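PDB 3Q9D: protein CPn_0803/CP_1068/CPj0803/CpB0832 from Chlamydophila pneumoniae, which is of unknown function but has been associated with the needle tip of the type III secretion system, where it may play a part. Local coordinates for residues D48-L53 against N90-M95; I152-L157 against L166-V171. All blocks are in the same frame, centred on the assembly; numbering follows the deposited sequence. Where two conformers were deposited one is given.

After its N terminus the chain enters helix 48-61, runs through helix 70-82 and reaches helix 86-98, where contact 1 closes a loop of 36 residues, 25 of them helical, by setting the N-terminal part of helix 48-61 against it. Helix 107-133 covers that contact before the chain passes into the three-stranded antiparallel sheet. There contact 2 closes a shorter loop of eight residues, the turn end of the hairpin 150-159/164-170, and runs into the first residue of helix 171-190. The contacts follow in series, neither nesting nor crossing. They lie on opposite sides of the chain's centre, one in the helical N-terminal part and one in the sheet. The nearest atoms of contacts 1 and 2 are about 30 Å apart.

Contact 1: residues D48-L53 against N90-M95; sequences DNVFLL and NFFFEM
F51 and F92 meet as a T-shaped pair that spans the gap between two widely spaced helices. From CB, the F51 side chain starts out along the gap rather than into it; with chi1 at -73° CG stands anti to the carbonyl carbon, and the ring swings its far side across to the partner helix. F51 CE1 does most of the touching: it lies 3.9 Å from F92 CE1 and 4.1 Å from M95 CE, the latter in one of two deposited conformers. CZ, at the tip, comes within 4.2 Å of F91 CE2 and arrives at the edge of the F91 ring, near its plane. The F92 edge is turned to the F51 ring, with F92 CZ over one face of the F51 ring; the centroids are 5.6 Å apart and the planes stand at 73°. F92 is held from its own helix too, because F91 CD2 sits 4.0 Å above the F92 ring plane, over its centre. V50 CG1 also approaches F92, but V50 too has two conformers, so this detail is less certain. No hydrogen bond crosses the gap, and all the touching atoms are carbon. The segment axes come no closer than 13.4 Å and are inclined at 51°. Helix 107-133 forms the floor of the cluster: Q109 and L116 lie on F51, A113 and I117 on M95, and the Q109 amide hydrogen-bonds D48. V78 of helix 70-82 packs on F92, while T102, Q103 and L105, in the connection to helix 107-133, cover F91, so the rings sit inside the N-terminal helical bundle.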
# COMPACT_ATOMS: atom_id res chain seq x y z
N ASP A 48 9.33 -9.14 40.89
CA ASP A 48 10.24 -9.10 39.73
C ASP A 48 9.52 -9.59 38.50
O ASP A 48 9.84 -9.21 37.36
CB ASP A 48 11.47 -10.00 39.94
CG ASP A 48 12.50 -9.40 40.90
OD1 ASP A 48 12.41 -8.19 41.19
OD2 ASP A 48 13.41 -10.14 41.34
N ASN A 49 8.54 -10.46 38.72
CA ASN A 49 7.85 -11.05 37.61
C ASN A 49 7.15 -9.99 36.75
O ASN A 49 7.00 -10.19 35.54
CB ASN A 49 6.85 -12.10 38.10
CG ASN A 49 6.69 -13.24 37.11
OD1 ASN A 49 7.62 -13.59 36.39
ND2 ASN A 49 5.49 -13.81 37.06
N VAL A 50 6.75 -8.87 37.36
CA VAL A 50 6.02 -7.83 36.65
C VAL A 50 6.90 -7.14 35.60
O VAL A 50 6.45 -6.86 34.50
CB VAL A 50 5.45 -6.76 37.62
CG1 VAL A 50 4.70 -5.67 36.85
CG2 VAL A 50 4.52 -7.41 38.64
N PHE A 51 8.15 -6.87 35.96
CA PHE A 51 9.06 -6.25 35.03
C PHE A 51 9.31 -7.19 33.87
O PHE A 51 9.46 -6.76 32.73
CB PHE A 51 10.39 -5.90 35.69
CG PHE A 51 10.30 -4.71 36.62
CD1 PHE A 51 10.60 -3.43 36.16
CD2 PHE A 51 9.89 -4.86 37.94
CE1 PHE A 51 10.51 -2.34 37.00
CE2 PHE A 51 9.80 -3.77 38.78
CZ PHE A 51 10.10 -2.50 38.31
N LEU A 52 9.45 -8.48 34.17
CA LEU A 52 9.70 -9.48 33.12
C LEU A 52 8.53 -9.63 32.16
O LEU A 52 8.71 -9.68 30.95
CB LEU A 52 10.04 -10.83 33.75
CG LEU A 52 10.60 -11.89 32.79
CD1 LEU A 52 11.82 -11.37 32.06
CD2 LEU A 52 10.91 -13.17 33.54
N LEU A 53 7.32 -9.72 32.71
CA LEU A 53 6.11 -9.83 31.90
C LEU A 53 5.90 -8.57 31.06
O LEU A 53 5.52 -8.65 29.90
CB LEU A 53 4.90 -10.08 32.79
CG LEU A 53 4.41 -11.52 32.91
CD1 LEU A 53 4.60 -12.04 34.32
CD2 LEU A 53 2.95 -11.62 32.49
N ASN A 90 0.54 4.38 36.79
CA ASN A 90 1.23 5.66 36.74
C ASN A 90 2.74 5.51 36.92
O ASN A 90 3.52 6.25 36.33
CB ASN A 90 0.67 6.64 37.77
CG ASN A 90 -0.71 7.14 37.39
OD1 ASN A 90 -1.13 7.02 36.23
ND2 ASN A 90 -1.41 7.70 38.35
N PHE A 91 3.14 4.56 37.75
CA PHE A 91 4.57 4.31 37.94
C PHE A 91 5.19 3.96 36.59
O PHE A 91 6.22 4.53 36.21
CB PHE A 91 4.79 3.17 38.93
CG PHE A 91 6.22 2.75 39.05
CD1 PHE A 91 7.16 3.60 39.62
CD2 PHE A 91 6.64 1.51 38.60
CE1 PHE A 91 8.49 3.23 39.73
CE2 PHE A 91 7.97 1.13 38.72
CZ PHE A 91 8.89 2.00 39.29
N PHE A 92 4.58 3.03 35.86
CA PHE A 92 5.13 2.62 34.57
C PHE A 92 5.02 3.67 33.47
O PHE A 92 5.91 3.79 32.63
CB PHE A 92 4.55 1.27 34.13
CG PHE A 92 5.13 0.10 34.88
CD1 PHE A 92 6.49 -0.19 34.81
CD2 PHE A 92 4.31 -0.73 35.64
CE1 PHE A 92 7.03 -1.26 35.50
CE2 PHE A 92 4.84 -1.80 36.34
CZ PHE A 92 6.20 -2.07 36.27
N PHE A 93 3.93 4.45 33.48
CA PHE A 93 3.81 5.56 32.54
C PHE A 93 4.89 6.63 32.77
O PHE A 93 5.51 7.09 31.82
CB PHE A 93 2.42 6.21 32.62
CG PHE A 93 1.31 5.36 32.02
CD1 PHE A 93 1.49 4.70 30.80
CD2 PHE A 93 0.09 5.22 32.68
CE1 PHE A 93 0.45 3.91 30.24
CE2 PHE A 93 -0.95 4.43 32.13
CZ PHE A 93 -0.75 3.78 30.91
N GLU A 94 5.10 7.05 34.01
CA GLU A 94 6.19 8.00 34.31
C GLU A 94 7.53 7.43 33.85
O GLU A 94 8.33 8.11 33.20
CB GLU A 94 6.26 8.28 35.81
CG GLU A 94 5.08 9.03 36.37
CD GLU A 94 5.06 10.48 35.92
OE1 GLU A 94 5.98 10.90 35.17
OE2 GLU A 94 4.12 11.20 36.32
N MET A 95 7.77 6.17 34.20
CA MET A 95 9.01 5.50 33.83
C MET A 95 9.21 5.47 32.30
O MET A 95 10.25 5.91 31.78
CB MET A 95 9.02 4.06 34.37
CG MET A 95 10.20 3.23 33.88
SD MET A 95 10.02 1.45 34.13
CE MET A 95 9.52 1.43 35.85

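Contact 2: residues I152-L157 against L166-V171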
# COMPACT_ATOMS: atom_id res chain seq x y z
N ILE A 152 15.58 16.45 -14.39
CA ILE A 152 14.45 16.05 -13.56
C ILE A 152 14.90 15.64 -12.15
O ILE A 152 16.07 15.35 -11.92
CB ILE A 152 13.62 14.95 -14.23
CG1 ILE A 152 14.48 13.73 -14.51
CG2 ILE A 152 12.97 15.48 -15.51
CD1 ILE A 152 13.68 12.48 -14.86
N PHE A 153 13.96 15.60 -11.21
CA PHE A 153 14.28 15.30 -9.82
C PHE A 153 13.47 14.12 -9.37
O PHE A 153 12.25 14.10 -9.55
CB PHE A 153 13.97 16.50 -8.94
CG PHE A 153 14.80 17.70 -9.27
CD1 PHE A 153 16.07 17.86 -8.70
CD2 PHE A 153 14.33 18.67 -10.14
CE1 PHE A 153 16.85 18.97 -9.00
CE2 PHE A 153 15.12 19.79 -10.45
CZ PHE A 153 16.37 19.92 -9.88
N LEU A 154 14.14 13.13 -8.79
CA LEU A 154 13.45 12.05 -8.09
C LEU A 154 13.33 12.46 -6.63
O LEU A 154 14.31 12.45 -5.87
CB LEU A 154 14.25 10.74 -8.22
CG LEU A 154 13.64 9.43 -7.68
CD1 LEU A 154 14.55 8.27 -8.06
CD2 LEU A 154 13.45 9.46 -6.15
N ASN A 155 12.13 12.89 -6.24
CA ASN A 155 11.90 13.35 -4.88
C ASN A 155 11.32 12.25 -4.02
O ASN A 155 10.49 11.47 -4.50
CB ASN A 155 10.95 14.54 -4.88
CG ASN A 155 11.42 15.64 -5.81
OD1 ASN A 155 12.39 16.33 -5.50
ND2 ASN A 155 10.77 15.77 -6.96
N ARG A 156 11.75 12.18 -2.77
CA ARG A 156 11.13 11.25 -1.83
C ARG A 156 10.63 12.01 -0.61
O ARG A 156 11.40 12.67 0.05
CB ARG A 156 12.15 10.17 -1.40
CG ARG A 156 12.47 9.19 -2.51
CD ARG A 156 13.61 8.25 -2.08
NE ARG A 156 14.15 7.50 -3.21
CZ ARG A 156 13.52 6.46 -3.76
NH1 ARG A 156 12.34 6.06 -3.29
NH2 ARG A 156 14.08 5.83 -4.79
N LEU A 157 9.33 11.90 -0.34
CA LEU A 157 8.57 12.52 0.74
C LEU A 157 8.43 11.57 1.93
O LEU A 157 7.99 10.47 1.60
CB LEU A 157 7.19 12.96 0.25
CG LEU A 157 7.16 14.15 -0.72
CD1 LEU A 157 7.47 15.44 0.02
CD2 LEU A 157 8.14 13.94 -1.86
N LEU A 166 7.35 8.44 -3.56
CA LEU A 166 8.28 8.90 -4.60
C LEU A 166 7.54 9.81 -5.55
O LEU A 166 6.44 9.47 -6.01
CB LEU A 166 8.81 7.69 -5.37
CG LEU A 166 9.87 7.90 -6.47
CD1 LEU A 166 10.70 6.63 -6.65
CD2 LEU A 166 9.18 8.27 -7.78
N LEU A 167 8.13 10.95 -5.89
CA LEU A 167 7.48 11.87 -6.81
C LEU A 167 8.51 12.46 -7.77
O LEU A 167 9.50 13.04 -7.33
CB LEU A 167 6.80 12.98 -6.00
CG LEU A 167 5.91 13.97 -6.74
CD1 LEU A 167 4.64 13.27 -7.28
CD2 LEU A 167 5.52 15.10 -5.79
N MET A 168 8.30 12.31 -9.08
CA MET A 168 9.21 12.92 -10.08
C MET A 168 8.70 14.31 -10.42
O MET A 168 7.49 14.54 -10.50
CB MET A 168 9.31 12.08 -11.38
CG MET A 168 9.59 10.59 -11.19
SD MET A 168 11.22 10.25 -10.49
CE MET A 168 12.29 10.96 -11.73
N THR A 169 9.63 15.25 -10.65
CA THR A 169 9.27 16.61 -11.06
C THR A 169 10.29 17.08 -12.08
O THR A 169 11.48 16.80 -11.94
CB THR A 169 9.30 17.61 -9.87
OG1 THR A 169 10.56 17.52 -9.18
CG2 THR A 169 8.16 17.34 -8.87
N ASP A 170 9.85 17.81 -13.10
CA ASP A 170 10.82 18.48 -13.95
C ASP A 170 10.92 19.91 -13.43
O ASP A 170 10.32 20.24 -12.41
CB ASP A 170 10.44 18.42 -15.44
CG ASP A 170 9.11 19.08 -15.74
OD1 ASP A 170 8.59 19.81 -14.87
OD2 ASP A 170 8.60 18.90 -16.87
N VAL A 171 11.66 20.78 -14.12
CA VAL A 171 11.91 22.11 -13.58
C VAL A 171 10.63 22.95 -13.53
O VAL A 171 10.40 23.72 -12.59
CB VAL A 171 13.02 22.82 -14.39
CG1 VAL A 171 12.88 24.30 -14.29
CG2 VAL A 171 14.38 22.37 -13.91
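N155 keeps CG beside its own backbone N (chi1 -53°), and T169 places OG1 between its backbone N and carbonyl carbon (chi1 52°); on the face that N155 and T169 share, these torsions turn the amide and the hydroxyl toward each other. N155 ND2 donates to T169 OG1 at 2.8 Å, with the hydroxyl almost in the amide plane, and gives a second, more bent bond to L167 O at 3.0 Å. That carbonyl also accepts from N155 N, and its two donors come from opposite faces of its plane. The other amide atom, N155 OD1, accepts from S142 OG on strand 137-147, so one buried amide joins all three strands, while T169 OG1 has a further weak bond to T174. The two strands form an antiparallel beta hairpin: F153-T169 and N155-L167 are hydrogen-bonded pairs, L154-M168 and R156-L166 non-hydrogen-bonded ones. The straightest of the four backbone bonds runs from L167 N to N155 O, 2.8 Å long at 168°. On the face carrying I152, L154 and M168, the methionine bends at chi2 and chi3 and folds back over its partner strand. Its SD lies 3.8 Å from L154 CG, and its methyl CE 3.7 Å from I152 CD1. Beside it L154 CD2 rests 3.9 Å from L166 CG, and L166 CD1 comes within 3.8 Å of R156 NH1. F136 of the second subunit packs on M168, whose backbone also hydrogen-bonds to that subunit. D170 is the N-cap of helix 171-190: OD1 accepts from N173 N and OD2 forms a salt bridge with R150.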